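Local coordinates for uncharacterized hypothetical protein (Parabacteroides merdae, PDB 4EI0) that is of unknown function but belongs to the DUF4466 family and is built largely from antiparallel beta sheets, at residues Y289-Y294 / V307-M312; S149-A154 / F253-D258. All blocks are in the same frame, centred on the assembly; numbering follows the deposited sequence.

In the fold
Contacts 1 and 2 lie side by side, their centres about 7 Å apart. Both reach the same antiparallel sheet, in which strand 152-159 is the edge and strand 302-311 its neighbour. Contact 1 is the pairing inside the C-terminal hairpin. Contact 2 fastens the lead-in to the edge strand to the start of helix 256-261. They are joined by a probable hydrogen bond from V307 N to A154 O, 2.8 Å. A salt bridge adds to this, with R309 NH2 2.9 Å from D152 OD2. On the helix side Y292 CD2 packs on I254 CD1 at 3.4 Å. No active site is known for this protein.

Contact 1 of 2, residues Y289-Y294 / V307-M312; sequences YRAYVY and VKRYKM
The guanidinium of R309 lies flat over one face of the Y289 ring, the two planes only 15° apart. It sits off-centre: R309 CZ is 4.1 Å from the ring centroid, and R309 NH1 hangs over that face toward the rim. Seen from the arginine, Y289 CE1 lies over the centre of the guanidinium. R309 CG is anti to the backbone N (chi1 -176°), and the chain then bends at chi3. Its CD touches Y289 CD1 at 3.4 Å. K311 CB meets the same ring obliquely, 3.8 Å from Y289 CE1. On the opposite side of the sheet, M312, a selenomethionine, sets its CE over the centre of the R290 guanidinium. M312 SE lies 3.6 Å from R290 CD and also meets the edge of the Y310 ring in its plane.

These groups sit on a beta hairpin of strands 289-299 and 302-311. R290 with Y310 and Y292 with K308 are hydrogen-bonded pairs. R290 N gives to Y310 O at 2.9 Å, and Y310 N returns a bond to R290 O. The non-hydrogen-bonded pairs, Y289 with K311, A291 with R309 and V293 with V307, put their side chains on one face. There V307 CG2 lies beside V293 CG1, 4.1 Å away. Helices 243-246 and 256-261 cover the other face, over Y292 and K308.

The flat stack leaves the N-H groups of R309 to partners beyond the hairpin: D152 through a salt bridge, and the carbonyl oxygens of F168 and N170. R290 likewise pairs with E283, and K308 with D242. R309 and K308 are buried together with their acceptors, while R290 is less covered. The Y289 ring is probably polarised by the charge resting on it.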
ATOM      1  N   TYR B 289     -14.171  -4.335 -47.692  1.00 41.49           N
ATOM      2  CA  TYR B 289     -14.222  -3.904 -46.297  1.00 43.55           C
ATOM      3  C   TYR B 289     -15.677  -3.660 -45.867  1.00 41.93           C
ATOM      4  O   TYR B 289     -16.516  -3.240 -46.677  1.00 40.76           O
ATOM      5  CB  TYR B 289     -13.430  -2.602 -46.101  1.00 48.73           C
ATOM      6  CG  TYR B 289     -11.904  -2.643 -46.296  1.00 47.27           C
ATOM      7  CD1 TYR B 289     -11.052  -3.052 -45.274  1.00 45.03           C
ATOM      8  CD2 TYR B 289     -11.322  -2.216 -47.496  1.00 51.93           C
ATOM      9  CE1 TYR B 289      -9.668  -3.069 -45.459  1.00 49.19           C
ATOM     10  CE2 TYR B 289      -9.939  -2.235 -47.691  1.00 58.39           C
ATOM     11  CZ  TYR B 289      -9.118  -2.665 -46.672  1.00 48.18           C
ATOM     12  OH  TYR B 289      -7.768  -2.645 -46.882  1.00 78.14           O
ATOM     13  N   ARG B 290     -15.943  -3.936 -44.587  1.00 37.77           N
ATOM     14  CA  ARG B 290     -17.106  -3.449 -43.902  1.00 39.05           C
ATOM     15  C   ARG B 290     -16.677  -2.515 -42.810  1.00 45.14           C
ATOM     16  O   ARG B 290     -15.549  -2.602 -42.331  1.00 42.54           O
ATOM     17  CB  ARG B 290     -17.891  -4.592 -43.330  1.00 42.31           C
ATOM     18  CG  ARG B 290     -18.701  -5.278 -44.382  1.00 49.56           C
ATOM     19  CD  ARG B 290     -19.381  -6.494 -43.782  1.00 49.63           C
ATOM     20  NE  ARG B 290     -20.162  -7.109 -44.813  1.00 47.79           N
ATOM     21  CZ  ARG B 290     -20.968  -8.138 -44.616  1.00 61.68           C
ATOM     22  NH1 ARG B 290     -21.112  -8.730 -43.420  1.00 62.75           N
ATOM     23  NH2 ARG B 290     -21.631  -8.576 -45.654  1.00 55.89           N
ATOM     24  N   ALA B 291     -17.548  -1.597 -42.425  1.00 42.69           N
ATOM     25  CA  ALA B 291     -17.165  -0.630 -41.385  1.00 39.57           C
ATOM     26  C   ALA B 291     -18.419  -0.220 -40.637  1.00 43.57           C
ATOM     27  O   ALA B 291     -19.550  -0.413 -41.128  1.00 40.93           O
ATOM     28  CB  ALA B 291     -16.512   0.585 -42.014  1.00 36.08           C
ATOM     29  N   TYR B 292     -18.220   0.371 -39.469  1.00 41.25           N
ATOM     30  CA  TYR B 292     -19.294   0.998 -38.724  1.00 37.26           C
ATOM     31  C   TYR B 292     -18.817   2.403 -38.437  1.00 34.89           C
ATOM     32  O   TYR B 292     -17.750   2.599 -37.800  1.00 38.65           O
ATOM     33  CB  TYR B 292     -19.616   0.232 -37.404  1.00 41.81           C
ATOM     34  CG  TYR B 292     -20.689   0.903 -36.577  1.00 43.84           C
ATOM     35  CD1 TYR B 292     -21.988   1.000 -37.061  1.00 44.45           C
ATOM     36  CD2 TYR B 292     -20.414   1.476 -35.356  1.00 41.31           C
ATOM     37  CE1 TYR B 292     -22.990   1.639 -36.350  1.00 47.07           C
ATOM     38  CE2 TYR B 292     -21.431   2.109 -34.617  1.00 45.13           C
ATOM     39  CZ  TYR B 292     -22.693   2.231 -35.138  1.00 46.49           C
ATOM     40  OH  TYR B 292     -23.725   2.823 -34.423  1.00 51.62           O
ATOM     41  N   VAL B 293     -19.579   3.381 -38.908  1.00 36.31           N
ATOM     42  CA  VAL B 293     -19.310   4.802 -38.706  1.00 40.31           C
ATOM     43  C   VAL B 293     -20.258   5.330 -37.610  1.00 48.42           C
ATOM     44  O   VAL B 293     -21.468   5.174 -37.709  1.00 45.77           O
ATOM     45  CB  VAL B 293     -19.568   5.571 -39.995  1.00 43.31           C
ATOM     46  CG1 VAL B 293     -19.224   7.065 -39.792  1.00 41.76           C
ATOM     47  CG2 VAL B 293     -18.836   4.898 -41.151  1.00 42.70           C
ATOM     48  N   TYR B 294     -19.698   5.862 -36.521  1.00 47.00           N
ATOM     49  CA  TYR B 294     -20.496   6.321 -35.373  1.00 41.09           C
ATOM     50  C   TYR B 294     -20.397   7.819 -35.327  1.00 46.29           C
ATOM     51  O   TYR B 294     -19.311   8.353 -35.446  1.00 49.75           O
ATOM     52  CB  TYR B 294     -19.975   5.706 -34.057  1.00 43.52           C
ATOM     53  CG  TYR B 294     -20.713   6.238 -32.854  1.00 43.54           C
ATOM     54  CD1 TYR B 294     -22.012   5.856 -32.626  1.00 47.34           C
ATOM     55  CD2 TYR B 294     -20.125   7.135 -31.972  1.00 49.72           C
ATOM     56  CE1 TYR B 294     -22.731   6.321 -31.532  1.00 45.62           C
ATOM     57  CE2 TYR B 294     -20.830   7.632 -30.883  1.00 51.65           C
ATOM     58  CZ  TYR B 294     -22.126   7.201 -30.650  1.00 47.85           C
ATOM     59  OH  TYR B 294     -22.896   7.705 -29.639  1.00 52.97           O
ATOM     60  N   VAL B 307     -14.765   5.272 -36.273  1.00 43.73           N
ATOM     61  CA  VAL B 307     -15.024   4.155 -37.224  1.00 38.71           C
ATOM     62  C   VAL B 307     -14.250   2.935 -36.815  1.00 37.55           C
ATOM     63  O   VAL B 307     -13.079   3.042 -36.456  1.00 41.09           O
ATOM     64  CB  VAL B 307     -14.620   4.562 -38.667  1.00 40.35           C
ATOM     65  CG1 VAL B 307     -14.773   3.417 -39.678  1.00 33.93           C
ATOM     66  CG2 VAL B 307     -15.350   5.816 -39.112  1.00 36.64           C
ATOM     67  N   LYS B 308     -14.920   1.789 -36.801  1.00 40.97           N
ATOM     68  CA  LYS B 308     -14.298   0.487 -36.822  1.00 43.59           C
ATOM     69  C   LYS B 308     -14.421  -0.056 -38.225  1.00 44.34           C
ATOM     70  O   LYS B 308     -15.463   0.114 -38.865  1.00 42.47           O
ATOM     71  CB  LYS B 308     -14.953  -0.456 -35.863  1.00 37.59           C
ATOM     72  CG  LYS B 308     -14.462  -0.286 -34.440  1.00 44.78           C
ATOM     73  CD  LYS B 308     -15.220  -1.120 -33.433  1.00 46.10           C
ATOM     74  CE  LYS B 308     -14.573  -1.117 -32.040  1.00 41.52           C
ATOM     75  NZ  LYS B 308     -15.316  -1.966 -31.077  1.00 40.90           N
ATOM     76  N   ARG B 309     -13.335  -0.640 -38.728  1.00 35.96           N
ATOM     77  CA  ARG B 309     -13.335  -1.272 -40.100  1.00 38.78           C
ATOM     78  C   ARG B 309     -12.815  -2.695 -40.013  1.00 41.68           C
ATOM     79  O   ARG B 309     -11.931  -2.991 -39.203  1.00 42.04           O
ATOM     80  CB  ARG B 309     -12.475  -0.443 -41.034  1.00 45.96           C
ATOM     81  CG  ARG B 309     -12.470  -0.917 -42.486  1.00 48.17           C
ATOM     82  CD  ARG B 309     -11.430  -0.232 -43.351  1.00 41.52           C
ATOM     83  NE  ARG B 309     -10.081  -0.587 -42.963  1.00 39.56           N
ATOM     84  CZ  ARG B 309      -8.968  -0.185 -43.577  1.00 43.67           C
ATOM     85  NH1 ARG B 309      -9.023   0.574 -44.657  1.00 41.10           N
ATOM     86  NH2 ARG B 309      -7.781  -0.563 -43.093  1.00 42.71           N
ATOM     87  N   TYR B 310     -13.368  -3.589 -40.835  1.00 40.48           N
ATOM     88  CA  TYR B 310     -13.004  -4.991 -40.836  1.00 35.24           C
ATOM     89  C   TYR B 310     -12.860  -5.439 -42.304  1.00 47.07           C
ATOM     90  O   TYR B 310     -13.765  -5.238 -43.115  1.00 42.08           O
ATOM     91  CB  TYR B 310     -14.103  -5.807 -40.118  1.00 38.40           C
ATOM     92  CG  TYR B 310     -13.885  -7.309 -40.081  1.00 35.04           C
ATOM     93  CD1 TYR B 310     -13.159  -7.879 -39.100  1.00 42.00           C
ATOM     94  CD2 TYR B 310     -14.393  -8.127 -41.076  1.00 42.91           C
ATOM     95  CE1 TYR B 310     -12.944  -9.254 -39.066  1.00 49.55           C
ATOM     96  CE2 TYR B 310     -14.189  -9.485 -41.066  1.00 53.37           C
ATOM     97  CZ  TYR B 310     -13.434 -10.042 -40.055  1.00 45.58           C
ATOM     98  OH  TYR B 310     -13.226 -11.393 -40.005  1.00 49.02           O
ATOM     99  N   LYS B 311     -11.714  -6.013 -42.622  1.00 40.45           N
ATOM    100  CA  LYS B 311     -11.436  -6.547 -43.941  1.00 47.32           C
ATOM    101  C   LYS B 311     -12.008  -7.939 -44.093  1.00 52.71           C
ATOM    102  O   LYS B 311     -11.618  -8.882 -43.383  1.00 51.56           O
ATOM    103  CB  LYS B 311      -9.927  -6.614 -44.208  1.00 44.66           C
ATOM    104  CG  LYS B 311      -9.626  -6.981 -45.690  1.00 52.09           C
ATOM    105  CD  LYS B 311      -8.250  -7.572 -45.914  1.00 61.58           C
ATOM    106  CE  LYS B 311      -7.387  -6.734 -46.843  1.00 75.99           C
ATOM    107  NZ  LYS B 311      -6.299  -6.061 -46.066  1.00 83.30           N
HETATM  108  N   MSE B 312     -12.916  -8.084 -45.051  1.00 51.37           N
HETATM  109  CA  MSE B 312     -13.627  -9.351 -45.219  1.00 54.52           C
HETATM  110  C   MSE B 312     -12.714 -10.484 -45.713  1.00 60.24           C
HETATM  111  O   MSE B 312     -11.640 -10.291 -46.319  1.00 62.08           O
HETATM  112  OXT MSE B 312     -13.014 -11.648 -45.439  1.00 71.37           O
HETATM  113  CB  MSE B 312     -14.825  -9.142 -46.139  1.00 52.69           C
HETATM  114  CG  MSE B 312     -15.865  -8.186 -45.557  1.00 58.35           C
HETATM  115 SE   MSE B 312     -16.768  -8.916 -43.964  0.75 61.32          SE
HETATM  116  CE  MSE B 312     -17.587 -10.521 -44.741  1.00 60.13           C
TER

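Contact 2 of 2, residues S149-A154 / F253-D258; sequences SKMDMA and FIDDLD
S149 OG is held between two groups: it gives its proton to D256 OD1 and accepts from M151 N. The bond to D256 OD1 measures 2.5 Å, very short, so its exact length is doubtful. M151 N comes in at 2.9 Å from S149 OG and closes an ST turn. S149 OG is anti to its own backbone N (chi1 176°), which brings it up to OD1 nearly in the plane of the D256 carboxylate. The second oxygen of D256 takes the next backbone N-H. K150 N is 2.9 Å from D256 OD2 in a nearly straight bond (175°), on the syn lone pair. The two oxygens therefore each hold one group of the turn. An alanine at D256 would probably leave S149 OG and K150 N without these mates and set the turn free to shift from the helix.

D256 opens helix 256-261. One residue earlier, at the N-cap, D255 N gives to D258 OD2, the N3-to-N-cap half of a capping box; the side chain of D255 makes no capping bond. The turn leads from strand 138-147, in another sheet, into edge strand 152-159. The contact so ties this crossing between sheets to the helix that lies over the C-terminal hairpin.

M151, a selenomethionine, packs alongside these bonds. Its CG lies 3.5 Å from D256 OD1. The chain bends at the end (chi3 -60°), and CE packs 3.6 Å from I254 O, the oxygen that accepts a hydrogen bond from K308 NZ. M151 also packs on F259 and K308. K150 crosses D256 at about a right angle, with K150 CB 3.6 Å from D256 OD2. K150 NZ stays 6.4 Å from D256 OD2 and bonds to K311 O instead.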
ATOM      1  N   SER B 149      -7.779  -8.702 -32.557  1.00 45.32           N
ATOM      2  CA  SER B 149      -8.769  -8.457 -33.554  1.00 46.25           C
ATOM      3  C   SER B 149      -8.085  -8.191 -34.914  1.00 45.27           C
ATOM      4  O   SER B 149      -6.958  -7.759 -34.953  1.00 44.38           O
ATOM      5  CB  SER B 149      -9.527  -7.219 -33.148  1.00 53.47           C
ATOM      6  OG  SER B 149     -10.464  -6.847 -34.130  1.00 49.61           O
ATOM      7  N   LYS B 150      -8.827  -8.400 -35.998  1.00 43.59           N
ATOM      8  CA  LYS B 150      -8.455  -7.913 -37.351  1.00 46.18           C
ATOM      9  C   LYS B 150      -8.836  -6.467 -37.599  1.00 45.07           C
ATOM     10  O   LYS B 150      -8.451  -5.864 -38.619  1.00 45.73           O
ATOM     11  CB  LYS B 150      -9.119  -8.767 -38.424  1.00 46.20           C
ATOM     12  CG  LYS B 150      -8.569 -10.191 -38.507  1.00 55.81           C
ATOM     13  CD  LYS B 150      -9.210 -11.038 -39.616  1.00 64.49           C
ATOM     14  CE  LYS B 150      -9.639 -10.225 -40.841  1.00 66.36           C
ATOM     15  NZ  LYS B 150      -9.939 -11.092 -42.021  1.00 71.84           N
HETATM   16  N   MSE B 151      -9.588  -5.892 -36.683  1.00 40.63           N
HETATM   17  CA  MSE B 151     -10.179  -4.583 -36.943  1.00 39.42           C
HETATM   18  C   MSE B 151      -9.156  -3.464 -36.897  1.00 40.74           C
HETATM   19  O   MSE B 151      -8.118  -3.571 -36.242  1.00 42.89           O
HETATM   20  CB  MSE B 151     -11.285  -4.271 -35.937  1.00 42.23           C
HETATM   21  CG  MSE B 151     -12.518  -5.093 -36.087  1.00 44.26           C
HETATM   22 SE   MSE B 151     -13.932  -4.625 -34.797  0.75 43.58          SE
HETATM   23  CE  MSE B 151     -12.880  -5.027 -33.144  1.00 46.57           C
ATOM     24  N   ASP B 152      -9.466  -2.406 -37.633  1.00 39.74           N
ATOM     25  CA  ASP B 152      -8.863  -1.092 -37.484  1.00 41.36           C
ATOM     26  C   ASP B 152      -9.865  -0.178 -36.849  1.00 40.83           C
ATOM     27  O   ASP B 152     -11.081  -0.361 -37.025  1.00 43.61           O
ATOM     28  CB  ASP B 152      -8.498  -0.511 -38.839  1.00 45.17           C
ATOM     29  CG  ASP B 152      -7.193  -1.079 -39.397  1.00 52.25           C
ATOM     30  OD1 ASP B 152      -6.151  -0.915 -38.745  1.00 46.43           O
ATOM     31  OD2 ASP B 152      -7.211  -1.682 -40.500  1.00 51.53           O
HETATM   32  N   MSE B 153      -9.378   0.818 -36.119  1.00 43.07           N
HETATM   33  CA  MSE B 153     -10.233   1.807 -35.509  1.00 44.20           C
HETATM   34  C   MSE B 153      -9.639   3.218 -35.579  1.00 50.46           C
HETATM   35  O   MSE B 153      -8.454   3.408 -35.320  1.00 45.73           O
HETATM   36  CB  MSE B 153     -10.468   1.387 -34.044  1.00 39.19           C
HETATM   37  CG  MSE B 153     -11.138   2.451 -33.300  1.00 47.72           C
HETATM   38 SE   MSE B 153     -11.783   1.813 -31.554  0.75 51.84          SE
HETATM   39  CE  MSE B 153     -10.071   1.304 -30.657  1.00 42.58           C
ATOM     40  N   ALA B 154     -10.462   4.211 -35.899  1.00 42.91           N
ATOM     41  CA  ALA B 154     -10.029   5.632 -35.977  1.00 42.36           C
ATOM     42  C   ALA B 154     -11.087   6.419 -35.216  1.00 50.02           C
ATOM     43  O   ALA B 154     -12.285   6.254 -35.485  1.00 48.53           O
ATOM     44  CB  ALA B 154      -9.963   6.063 -37.430  1.00 42.20           C
ATOM     45  N   PHE B 253     -19.570  -3.958 -27.247  1.00 51.98           N
ATOM     46  CA  PHE B 253     -18.479  -3.825 -28.185  1.00 53.49           C
ATOM     47  C   PHE B 253     -18.874  -4.509 -29.488  1.00 43.53           C
ATOM     48  O   PHE B 253     -19.401  -5.629 -29.480  1.00 49.86           O
ATOM     49  CB  PHE B 253     -17.222  -4.484 -27.632  1.00 53.81           C
ATOM     50  CG  PHE B 253     -16.760  -3.916 -26.310  1.00 53.61           C
ATOM     51  CD1 PHE B 253     -17.197  -4.445 -25.125  1.00 56.74           C
ATOM     52  CD2 PHE B 253     -15.881  -2.857 -26.271  1.00 62.35           C
ATOM     53  CE1 PHE B 253     -16.757  -3.938 -23.919  1.00 55.33           C
ATOM     54  CE2 PHE B 253     -15.461  -2.316 -25.058  1.00 56.00           C
ATOM     55  CZ  PHE B 253     -15.906  -2.872 -23.889  1.00 52.19           C
ATOM     56  N   ILE B 254     -18.569  -3.851 -30.589  1.00 48.26           N
ATOM     57  CA  ILE B 254     -18.608  -4.480 -31.904  1.00 46.53           C
ATOM     58  C   ILE B 254     -17.297  -5.199 -32.075  1.00 41.57           C
ATOM     59  O   ILE B 254     -16.210  -4.593 -31.922  1.00 43.91           O
ATOM     60  CB  ILE B 254     -18.769  -3.439 -33.017  1.00 51.69           C
ATOM     61  CG1 ILE B 254     -20.094  -2.682 -32.822  1.00 51.40           C
ATOM     62  CG2 ILE B 254     -18.697  -4.069 -34.411  1.00 43.12           C
ATOM     63  CD1 ILE B 254     -20.104  -1.400 -33.629  1.00 51.14           C
ATOM     64  N   ASP B 255     -17.381  -6.473 -32.395  1.00 49.93           N
ATOM     65  CA  ASP B 255     -16.180  -7.288 -32.565  0.50 49.22           C
ATOM     66  C   ASP B 255     -16.169  -7.846 -33.995  1.00 50.31           C
ATOM     67  O   ASP B 255     -17.086  -7.578 -34.831  1.00 47.79           O
ATOM     68  CB  ASP B 255     -16.092  -8.395 -31.475  0.50 51.70           C
ATOM     69  CG  ASP B 255     -14.652  -8.942 -31.252  0.50 48.89           C
ATOM     70  OD1 ASP B 255     -13.713  -8.598 -31.997  0.50 47.18           O
ATOM     71  OD2 ASP B 255     -14.480  -9.760 -30.326  0.50 60.06           O
ATOM     72  N   ASP B 256     -15.129  -8.603 -34.295  1.00 46.24           N
ATOM     73  CA  ASP B 256     -14.980  -9.199 -35.619  1.00 51.64           C
ATOM     74  C   ASP B 256     -16.228 -10.008 -36.069  1.00 49.56           C
ATOM     75  O   ASP B 256     -16.611  -9.963 -37.206  1.00 46.41           O
ATOM     76  CB  ASP B 256     -13.744 -10.112 -35.661  1.00 51.89           C
ATOM     77  CG  ASP B 256     -12.407  -9.364 -35.397  1.00 52.61           C
ATOM     78  OD1 ASP B 256     -12.371  -8.288 -34.772  1.00 51.44           O
ATOM     79  OD2 ASP B 256     -11.364  -9.883 -35.865  1.00 49.41           O
ATOM     80  N   LEU B 257     -16.817 -10.784 -35.179  1.00 58.93           N
ATOM     81  CA  LEU B 257     -17.910 -11.681 -35.571  1.00 58.13           C
ATOM     82  C   LEU B 257     -19.148 -10.876 -36.031  1.00 58.42           C
ATOM     83  O   LEU B 257     -19.843 -11.271 -36.957  1.00 59.05           O
ATOM     84  CB  LEU B 257     -18.256 -12.638 -34.416  1.00 58.21           C
ATOM     85  CG  LEU B 257     -19.517 -13.518 -34.580  1.00 59.98           C
ATOM     86  CD1 LEU B 257     -19.270 -14.542 -35.690  1.00 60.09           C
ATOM     87  CD2 LEU B 257     -19.943 -14.149 -33.250  1.00 60.31           C
ATOM     88  N   ASP B 258     -19.392  -9.735 -35.394  1.00 49.93           N
ATOM     89  CA  ASP B 258     -20.484  -8.832 -35.767  1.00 49.39           C
ATOM     90  C   ASP B 258     -20.304  -8.340 -37.207  1.00 59.47           C
ATOM     91  O   ASP B 258     -21.276  -8.213 -37.938  1.00 53.85           O
ATOM     92  CB  ASP B 258     -20.518  -7.624 -34.831  1.00 47.51           C
ATOM     93  CG  ASP B 258     -20.723  -8.031 -33.376  1.00 57.91           C
ATOM     94  OD1 ASP B 258     -21.703  -8.736 -33.099  1.00 70.75           O
ATOM     95  OD2 ASP B 258     -19.897  -7.674 -32.500  1.00 61.26           O
TER